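Sphingomyelinase-c (Listeria ivanovii, PDB 1ZWX) is a bacterial protein, also called SmcL, of the endonuclease/exonuclease/phosphatase family, with the two-sheet fold of the DNase I-like clan. Local coordinates at residues T150-D155 / E170-I175. Numbering follows the deposited sequence.
Unlike the reference sequence in segment 150-155: Gln-153 (reference Pro).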
ATOM      1  N   THR A 150       1.380   2.725  -3.904  1.00 17.64           N
ATOM      2  CA  THR A 150       1.129   1.814  -5.060  1.00 16.96           C
ATOM      3  C   THR A 150       0.804   0.427  -4.579  1.00 17.38           C
ATOM      4  O   THR A 150       1.047   0.069  -3.411  1.00 15.33           O
ATOM      5  CB  THR A 150       2.357   1.777  -6.086  1.00 17.75           C
ATOM      6  OG1 THR A 150       1.924   1.191  -7.327  1.00 19.69           O
ATOM      7  CG2 THR A 150       3.523   0.995  -5.542  1.00 16.89           C
ATOM      8  N   HIS A 151       0.274  -0.374  -5.500  1.00 18.35           N
ATOM      9  CA  HIS A 151      -0.004  -1.777  -5.243  1.00 19.00           C
ATOM     10  C   HIS A 151       0.122  -2.416  -6.628  1.00 18.87           C
ATOM     11  O   HIS A 151      -0.681  -2.159  -7.522  1.00 19.44           O
ATOM     12  CB  HIS A 151      -1.425  -1.973  -4.661  1.00 19.81           C
ATOM     13  CG  HIS A 151      -1.816  -3.421  -4.469  1.00 18.86           C
ATOM     14  ND1 HIS A 151      -3.129  -3.823  -4.298  1.00 22.28           N
ATOM     15  CD2 HIS A 151      -1.072  -4.549  -4.432  1.00 21.04           C
ATOM     16  CE1 HIS A 151      -3.168  -5.139  -4.138  1.00 21.81           C
ATOM     17  NE2 HIS A 151      -1.934  -5.605  -4.214  1.00 20.80           N
ATOM     18  N   THR A 152       1.173  -3.217  -6.795  1.00 19.92           N
ATOM     19  CA  THR A 152       1.531  -3.766  -8.118  1.00 19.62           C
ATOM     20  C   THR A 152       0.915  -5.176  -8.338  1.00 19.38           C
ATOM     21  O   THR A 152       0.333  -5.770  -7.443  1.00 19.66           O
ATOM     22  CB  THR A 152       3.079  -3.849  -8.297  1.00 17.87           C
ATOM     23  OG1 THR A 152       3.611  -4.606  -7.222  1.00 19.88           O
ATOM     24  CG2 THR A 152       3.720  -2.443  -8.277  1.00 20.40           C
ATOM     25  N   GLN A 153       1.043  -5.647  -9.573  1.00 19.73           N
ATOM     26  CA  GLN A 153       0.622  -6.986 -10.002  1.00 19.99           C
ATOM     27  C   GLN A 153       1.005  -8.102  -9.037  1.00 20.30           C
ATOM     28  O   GLN A 153       2.174  -8.224  -8.653  1.00 19.85           O
ATOM     29  CB  GLN A 153       1.269  -7.250 -11.386  1.00 19.30           C
ATOM     30  CG  GLN A 153       0.979  -8.684 -11.925  1.00 20.92           C
ATOM     31  CD  GLN A 153      -0.461  -8.840 -12.424  1.00 18.30           C
ATOM     32  OE1 GLN A 153      -0.997  -7.970 -13.123  1.00 20.65           O
ATOM     33  NE2 GLN A 153      -1.081  -9.963 -12.081  1.00 19.18           N
ATOM     34  N   ALA A 154       0.032  -8.978  -8.708  1.00 20.55           N
ATOM     35  CA  ALA A 154       0.285 -10.138  -7.863  1.00 22.32           C
ATOM     36  C   ALA A 154       0.683 -11.353  -8.726  1.00 23.50           C
ATOM     37  O   ALA A 154       0.390 -11.390  -9.920  1.00 24.03           O
ATOM     38  CB  ALA A 154      -0.971 -10.492  -7.059  1.00 23.19           C
ATOM     39  N   ASP A 155       1.338 -12.329  -8.097  1.00 24.71           N
ATOM     40  CA  ASP A 155       1.387 -13.701  -8.665  1.00 26.68           C
ATOM     41  C   ASP A 155      -0.076 -14.212  -8.730  1.00 27.50           C
ATOM     42  O   ASP A 155      -0.861 -13.941  -7.792  1.00 27.51           O
ATOM     43  CB  ASP A 155       2.299 -14.611  -7.812  1.00 26.53           C
ATOM     44  CG  ASP A 155       3.791 -14.331  -8.047  1.00 28.42           C
ATOM     45  OD1 ASP A 155       4.135 -13.467  -8.875  1.00 27.10           O
ATOM     46  OD2 ASP A 155       4.635 -15.005  -7.434  1.00 31.68           O
ATOM     47  N   GLU A 170       7.508  -3.804 -15.529  1.00 20.11           N
ATOM     48  CA  GLU A 170       7.009  -2.742 -16.390  1.00 20.13           C
ATOM     49  C   GLU A 170       6.326  -1.691 -15.514  1.00 20.56           C
ATOM     50  O   GLU A 170       6.471  -0.474 -15.737  1.00 19.80           O
ATOM     51  CB  GLU A 170       6.038  -3.282 -17.444  1.00 19.51           C
ATOM     52  CG  GLU A 170       5.656  -2.323 -18.550  1.00 21.93           C
ATOM     53  CD  GLU A 170       4.560  -1.298 -18.130  1.00 26.95           C
ATOM     54  OE1 GLU A 170       4.456  -0.241 -18.772  1.00 29.07           O
ATOM     55  OE2 GLU A 170       3.817  -1.551 -17.169  1.00 25.34           O
ATOM     56  N   GLN A 171       5.599  -2.160 -14.504  1.00 20.03           N
ATOM     57  CA  GLN A 171       4.894  -1.228 -13.589  1.00 20.75           C
ATOM     58  C   GLN A 171       5.890  -0.415 -12.764  1.00 21.01           C
ATOM     59  O   GLN A 171       5.682   0.770 -12.549  1.00 22.00           O
ATOM     60  CB  GLN A 171       3.941  -2.022 -12.681  1.00 19.88           C
ATOM     61  CG  GLN A 171       2.744  -2.556 -13.510  1.00 18.89           C
ATOM     62  CD  GLN A 171       1.824  -3.438 -12.690  1.00 18.27           C
ATOM     63  OE1 GLN A 171       2.175  -3.847 -11.596  1.00 18.59           O
ATOM     64  NE2 GLN A 171       0.625  -3.719 -13.230  1.00 18.56           N
ATOM     65  N   MET A 172       6.970  -1.044 -12.299  1.00 22.51           N
ATOM     66  CA  MET A 172       8.032  -0.277 -11.639  1.00 23.93           C
ATOM     67  C   MET A 172       8.625   0.806 -12.548  1.00 23.69           C
ATOM     68  O   MET A 172       8.879   1.933 -12.075  1.00 23.48           O
ATOM     69  CB  MET A 172       9.110  -1.183 -11.050  1.00 24.18           C
ATOM     70  CG  MET A 172       8.501  -2.206 -10.201  1.00 25.13           C
ATOM     71  SD  MET A 172       9.177  -2.899  -8.744  0.50 25.58           S
ATOM     72  CE  MET A 172       7.814  -3.966  -8.277  0.50 27.07           C
ATOM     73  N   GLN A 173       8.833   0.483 -13.830  1.00 23.33           N
ATOM     74  CA  GLN A 173       9.262   1.476 -14.807  1.00 23.19           C
ATOM     75  C   GLN A 173       8.254   2.611 -14.956  1.00 23.44           C
ATOM     76  O   GLN A 173       8.672   3.761 -15.091  1.00 21.46           O
ATOM     77  CB  GLN A 173       9.558   0.896 -16.207  1.00 23.07           C
ATOM     78  CG  GLN A 173      10.095   1.962 -17.202  1.00 23.19           C
ATOM     79  CD  GLN A 173      11.446   2.558 -16.705  1.00 28.53           C
ATOM     80  OE1 GLN A 173      12.403   1.828 -16.406  1.00 28.26           O
ATOM     81  NE2 GLN A 173      11.500   3.884 -16.588  1.00 29.73           N
ATOM     82  N   GLU A 174       6.949   2.294 -14.987  1.00 21.46           N
ATOM     83  CA  GLU A 174       5.936   3.362 -15.051  1.00 23.34           C
ATOM     84  C   GLU A 174       6.143   4.389 -13.934  1.00 21.56           C
ATOM     85  O   GLU A 174       6.021   5.573 -14.185  1.00 22.77           O
ATOM     86  CB  GLU A 174       4.505   2.809 -15.032  1.00 22.64           C
ATOM     87  CG  GLU A 174       4.141   2.004 -16.307  1.00 25.25           C
ATOM     88  CD  GLU A 174       2.634   1.729 -16.439  1.00 25.92           C
ATOM     89  OE1 GLU A 174       1.840   2.610 -16.096  1.00 29.72           O
ATOM     90  OE2 GLU A 174       2.251   0.624 -16.879  1.00 29.70           O
ATOM     91  N   ILE A 175       6.474   3.913 -12.739  1.00 21.09           N
ATOM     92  CA  ILE A 175       6.713   4.769 -11.574  1.00 21.93           C
ATOM     93  C   ILE A 175       7.975   5.638 -11.800  1.00 23.28           C
ATOM     94  O   ILE A 175       7.952   6.865 -11.625  1.00 22.67           O
ATOM     95  CB  ILE A 175       6.831   3.933 -10.330  1.00 21.43           C
ATOM     96  CG1 ILE A 175       5.444   3.313  -9.961  1.00 19.44           C
ATOM     97  CG2 ILE A 175       7.412   4.730  -9.142  1.00 21.82           C
ATOM     98  CD1 ILE A 175       5.554   2.275  -8.856  1.00 19.16           C
TER
HETATM   99  O   HOH W   1      -1.673  -5.237 -12.080  1.00 23.32           O
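Segment 150-155 is the end of strand 143-151 and the loop that leaves it, and segment 170-175 lies in the middle of helix 161-182. The CA atoms of Thr-152 and Gln-171 are 6.9 Å apart. The CA atom of Thr-150 is 9.1 Å from the CA atom of Ile-175. Helix 161-182 links the parallel neighbours 143-151 and 189-193 of one mixed sheet, a beta-alpha-beta unit of this DNase I-like fold.

Gln-171 carries the contact. Its CG is anti to the carbonyl carbon (chi1 -71°), and the chain runs extended to the loop. There OE1 accepts the backbone N-H of Gln-153, with Gln-153 N to Gln-171 OE1 2.9 Å and an almost straight angle of 177°. The donor lies in the carbonyl plane, on a lone pair. The same OE1 sits 3.4 Å from CB of Thr-152, whose side chain crosses that of Gln-171 obliquely. On the other branch of the amide, NE2 donates to a water and to Arg-121 O. The amide is thus held at both ends, which fixes its rotation.

Gln-153, a Pro in the reference sequence, bends at chi2 (74°). Its OE1 accepts hydrogen bonds from that water and from Gly-123 N. The water therefore bridges the two glutamine amides.

Nearer the strand the contact is looser and mostly apolar. In the conformer given, Met-172 CE is 4.4 Å from Thr-152 CG2. The Met-172 side chain also touches Met-208, Leu-211 and Leu-212 of helix 203-212. Thr-150 and Ile-175 meet tip to tip. Thr-150 OG1 is hydrogen-bonded to Gly-132 O on the neighbouring strand 132-140. Ile-175 CD1 lies 4.1 Å from both OG1 and CG2 of Thr-150.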